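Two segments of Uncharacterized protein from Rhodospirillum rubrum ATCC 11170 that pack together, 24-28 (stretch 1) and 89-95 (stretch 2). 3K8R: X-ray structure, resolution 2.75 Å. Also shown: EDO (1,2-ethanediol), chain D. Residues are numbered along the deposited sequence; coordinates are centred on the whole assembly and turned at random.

Stretch 1, residues 24-28: EPRAA
Stretch 2 89-95: SLPGLMA

No hydrogen bond crosses between these two segments; an extended run and the start of a short helix are joined by van der Waals contact, including two apolar side-chain pairs, over a summed buried area of 204 Å². The example illustrates a general principle: two segments can pack without a hydrogen bond between them, and the contact is then read from how side chains sit against backbone and against one another.

The helical partner begins with a classical cap. Ser89 occupies the N-cap position, with phi/psi of -95/129° and chi1 in the t well (167°), which turns its hydroxyl back over the first turn. There Ser89 OG accepts from Gly92 N at 3.1 Å, with an N-H...acceptor angle of 159°. From Leu90 to Met94 the backbone is helical, phi lying between -58° and -73° and psi between -22° and -50°. Leu93 N donates to Ser89 O at 3.0 Å and Met94 N to Leu90 O at 2.8 Å; Ala95 N makes two weak bonds, to Pro91 O at 2.9 Å and to Gly92 O at 3.0 Å. Pro91, with no amide hydrogen to give, sits in the first turn, where helices require no such donor; its ring is C-gamma exo.

Stretch 1 is extended through Pro25 (phi -99°, psi 150°), Arg26 (phi -144°, psi 135°) and Ala27 (phi -69°, psi 119°), then turns a corner at Ala28 (phi -93°, psi -38°). The register sets the CA atoms of Pro25 and Pro91 7.7 Å apart and those of Ala27 and Leu90 7.6 Å apart; the pairs run in opposite order, and the two chains pass obliquely in opposing senses. Alternation along the extended chain makes Pro25 and Ala27 point toward the helix, while Arg26 between them points away.

Leu90 is the residue most covered by the other stretch, with 55 Å² of its surface under stretch 1. With chi1 t (175°) and chi2 p (58°), it brings CD2 to 3.5 Å from Ala27 N and 3.8 Å from Ala27 CB. The same methyl reaches the backbone just before: Leu90 CD2 lies 4.1 Å from Arg26 C and 4.5 Å from Pro25 O. Arg26 thus takes part through its main chain; its side chain comes no nearer than 5.7 Å, from Arg26 CB to Leu90 CD2.

One helical turn beyond Leu90, the selenomethionine Met94 also points toward stretch 1. Its chi angles of -61° (m), -170° (t) and 63° (p) carry Met94 SE to 4.3 Å from CG of Pro25, whose ring is C-gamma endo. The i, i+4 spacing of Leu90 and Met94 places both on the helical face that meets the extended chain, whereas Leu93 remains out of reach.

Glu24 lies at the margin. Its CA-to-CB bond points sideways, but chi1 t (-163°), chi2 p (72°) and chi3 of 20° bring the carboxylate nearer, with Glu24 OE2 4.1 Å from Pro91 CG.

A 1,2-ethanediol molecule, probably from the crystallisation liquor, lies by the helix start. Ser89 N donates to EDO O1 at 2.8 Å, and EDO O2 lies 3.8 Å from Gly92 CA, where a modelled CB would clash with it.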

ATOM      1  N   GLU A  24       4.946  -4.093  12.205  1.00 46.03           N
ATOM      2  CA  GLU A  24       3.597  -4.139  11.568  1.00 46.45           C
ATOM      3  C   GLU A  24       3.148  -2.720  11.151  1.00 45.50           C
ATOM      4  O   GLU A  24       3.617  -1.746  11.739  1.00 45.46           O
ATOM      5  CB  GLU A  24       2.601  -4.729  12.576  1.00 47.24           C
ATOM      6  CG  GLU A  24       1.265  -5.227  11.986  1.00 49.49           C
ATOM      7  CD  GLU A  24       1.397  -6.518  11.176  1.00 52.35           C
ATOM      8  OE1 GLU A  24       2.411  -7.240  11.360  1.00 51.83           O
ATOM      9  OE2 GLU A  24       0.470  -6.819  10.382  1.00 51.93           O
ATOM     10  N   PRO A  25       2.280  -2.595  10.108  1.00 44.49           N
ATOM     11  CA  PRO A  25       1.706  -1.297   9.714  1.00 43.45           C
ATOM     12  C   PRO A  25       0.290  -1.128  10.283  1.00 42.77           C
ATOM     13  O   PRO A  25      -0.439  -2.113  10.437  1.00 42.92           O
ATOM     14  CB  PRO A  25       1.650  -1.394   8.192  1.00 42.81           C
ATOM     15  CG  PRO A  25       1.342  -2.810   7.945  1.00 43.01           C
ATOM     16  CD  PRO A  25       2.044  -3.599   9.051  1.00 44.95           C
ATOM     17  N   ARG A  26      -0.108   0.109  10.558  1.00 41.29           N
ATOM     18  CA  ARG A  26      -1.392   0.364  11.193  1.00 40.08           C
ATOM     19  C   ARG A  26      -2.020   1.651  10.635  1.00 38.70           C
ATOM     20  O   ARG A  26      -1.340   2.666  10.487  1.00 39.37           O
ATOM     21  CB  ARG A  26      -1.149   0.439  12.715  1.00 40.25           C
ATOM     22  CG  ARG A  26      -2.294  -0.090  13.574  1.00 44.08           C
ATOM     23  CD  ARG A  26      -1.851  -0.651  14.955  1.00 47.28           C
ATOM     24  NE  ARG A  26      -1.778   0.316  16.056  1.00 49.84           N
ATOM     25  CZ  ARG A  26      -0.721   1.064  16.376  1.00 50.14           C
ATOM     26  NH1 ARG A  26       0.399   1.020  15.658  1.00 50.02           N
ATOM     27  NH2 ARG A  26      -0.797   1.893  17.418  1.00 50.27           N
ATOM     28  N   ALA A  27      -3.315   1.605  10.323  1.00 36.54           N
ATOM     29  CA  ALA A  27      -4.013   2.766   9.750  1.00 34.99           C
ATOM     30  C   ALA A  27      -4.178   3.921  10.732  1.00 33.82           C
ATOM     31  O   ALA A  27      -4.817   3.758  11.764  1.00 34.11           O
ATOM     32  CB  ALA A  27      -5.376   2.358   9.231  1.00 34.13           C
ATOM     33  N   ALA A  28      -3.610   5.079  10.394  1.00 32.05           N
ATOM     34  CA  ALA A  28      -3.753   6.295  11.199  1.00 30.71           C
ATOM     35  C   ALA A  28      -4.942   7.135  10.684  1.00 30.76           C
ATOM     36  O   ALA A  28      -5.678   7.731  11.457  1.00 30.18           O
ATOM     37  CB  ALA A  28      -2.472   7.098  11.161  1.00 29.54           C
ATOM     38  N   SER A  89      -9.860  -6.144   6.414  1.00 29.99           N
ATOM     39  CA  SER A  89      -8.582  -6.232   7.117  1.00 28.92           C
ATOM     40  C   SER A  89      -7.555  -5.441   6.349  1.00 29.21           C
ATOM     41  O   SER A  89      -7.436  -5.632   5.155  1.00 30.92           O
ATOM     42  CB  SER A  89      -8.133  -7.687   7.177  1.00 28.00           C
ATOM     43  OG  SER A  89      -6.784  -7.780   7.574  1.00 26.04           O
ATOM     44  N   LEU A  90      -6.820  -4.549   7.006  1.00 30.17           N
ATOM     45  CA  LEU A  90      -5.773  -3.768   6.311  1.00 30.57           C
ATOM     46  C   LEU A  90      -4.630  -4.689   5.872  1.00 31.09           C
ATOM     47  O   LEU A  90      -4.220  -4.665   4.701  1.00 31.92           O
ATOM     48  CB  LEU A  90      -5.252  -2.619   7.185  1.00 30.33           C
ATOM     49  CG  LEU A  90      -4.076  -1.771   6.694  1.00 31.16           C
ATOM     50  CD1 LEU A  90      -4.363  -1.107   5.337  1.00 31.77           C
ATOM     51  CD2 LEU A  90      -3.753  -0.729   7.756  1.00 26.68           C
ATOM     52  N   PRO A  91      -4.118  -5.520   6.800  1.00 30.79           N
ATOM     53  CA  PRO A  91      -3.051  -6.424   6.377  1.00 30.38           C
ATOM     54  C   PRO A  91      -3.490  -7.323   5.228  1.00 30.70           C
ATOM     55  O   PRO A  91      -2.694  -7.578   4.320  1.00 32.16           O
ATOM     56  CB  PRO A  91      -2.760  -7.244   7.635  1.00 30.26           C
ATOM     57  CG  PRO A  91      -3.225  -6.395   8.768  1.00 30.91           C
ATOM     58  CD  PRO A  91      -4.390  -5.625   8.248  1.00 30.56           C
ATOM     59  N   GLY A  92      -4.739  -7.791   5.275  1.00 29.72           N
ATOM     60  CA  GLY A  92      -5.294  -8.636   4.219  1.00 29.30           C
ATOM     61  C   GLY A  92      -5.283  -7.897   2.895  1.00 29.22           C
ATOM     62  O   GLY A  92      -4.798  -8.412   1.890  1.00 29.75           O
ATOM     63  N   LEU A  93      -5.794  -6.671   2.907  1.00 28.49           N
ATOM     64  CA  LEU A  93      -5.836  -5.838   1.709  1.00 28.24           C
ATOM     65  C   LEU A  93      -4.425  -5.585   1.181  1.00 29.07           C
ATOM     66  O   LEU A  93      -4.193  -5.600  -0.021  1.00 28.78           O
ATOM     67  CB  LEU A  93      -6.549  -4.502   1.986  1.00 27.23           C
ATOM     68  CG  LEU A  93      -8.068  -4.524   2.220  1.00 24.30           C
ATOM     69  CD1 LEU A  93      -8.578  -3.130   2.548  1.00 22.32           C
ATOM     70  CD2 LEU A  93      -8.805  -5.069   1.017  1.00 20.75           C
HETATM   71  N   MSE A  94      -3.473  -5.371   2.082  1.00 29.55           N
HETATM   72  CA  MSE A  94      -2.093  -5.122   1.662  1.00 28.72           C
HETATM   73  C   MSE A  94      -1.422  -6.398   1.142  1.00 28.35           C
HETATM   74  O   MSE A  94      -0.472  -6.330   0.377  1.00 28.48           O
HETATM   75  CB  MSE A  94      -1.300  -4.452   2.793  1.00 27.72           C
HETATM   76  CG  MSE A  94      -1.907  -3.090   3.170  1.00 27.02           C
HETATM   77 SE   MSE A  94      -0.871  -1.984   4.376  0.75 18.38          SE
HETATM   78  CE  MSE A  94       0.711  -1.676   3.315  1.00 23.71           C
ATOM     79  N   ALA A  95      -1.945  -7.557   1.538  1.00 28.23           N
ATOM     80  CA  ALA A  95      -1.437  -8.845   1.068  1.00 27.73           C
ATOM     81  C   ALA A  95      -2.047  -9.204  -0.284  1.00 28.93           C
ATOM     82  O   ALA A  95      -1.650 -10.194  -0.906  1.00 29.94           O
ATOM     83  CB  ALA A  95      -1.758  -9.931   2.071  1.00 26.22           C
TER
HETATM   84  C1  EDO D 125     -10.707  -9.317   4.820  1.00 63.16           C
HETATM   85  O1  EDO D 125     -10.749  -7.926   4.471  1.00 56.84           O
HETATM   86  C2  EDO D 125      -9.667 -10.055   3.975  1.00 66.27           C
HETATM   87  O2  EDO D 125      -8.886  -9.138   3.188  1.00 67.70           O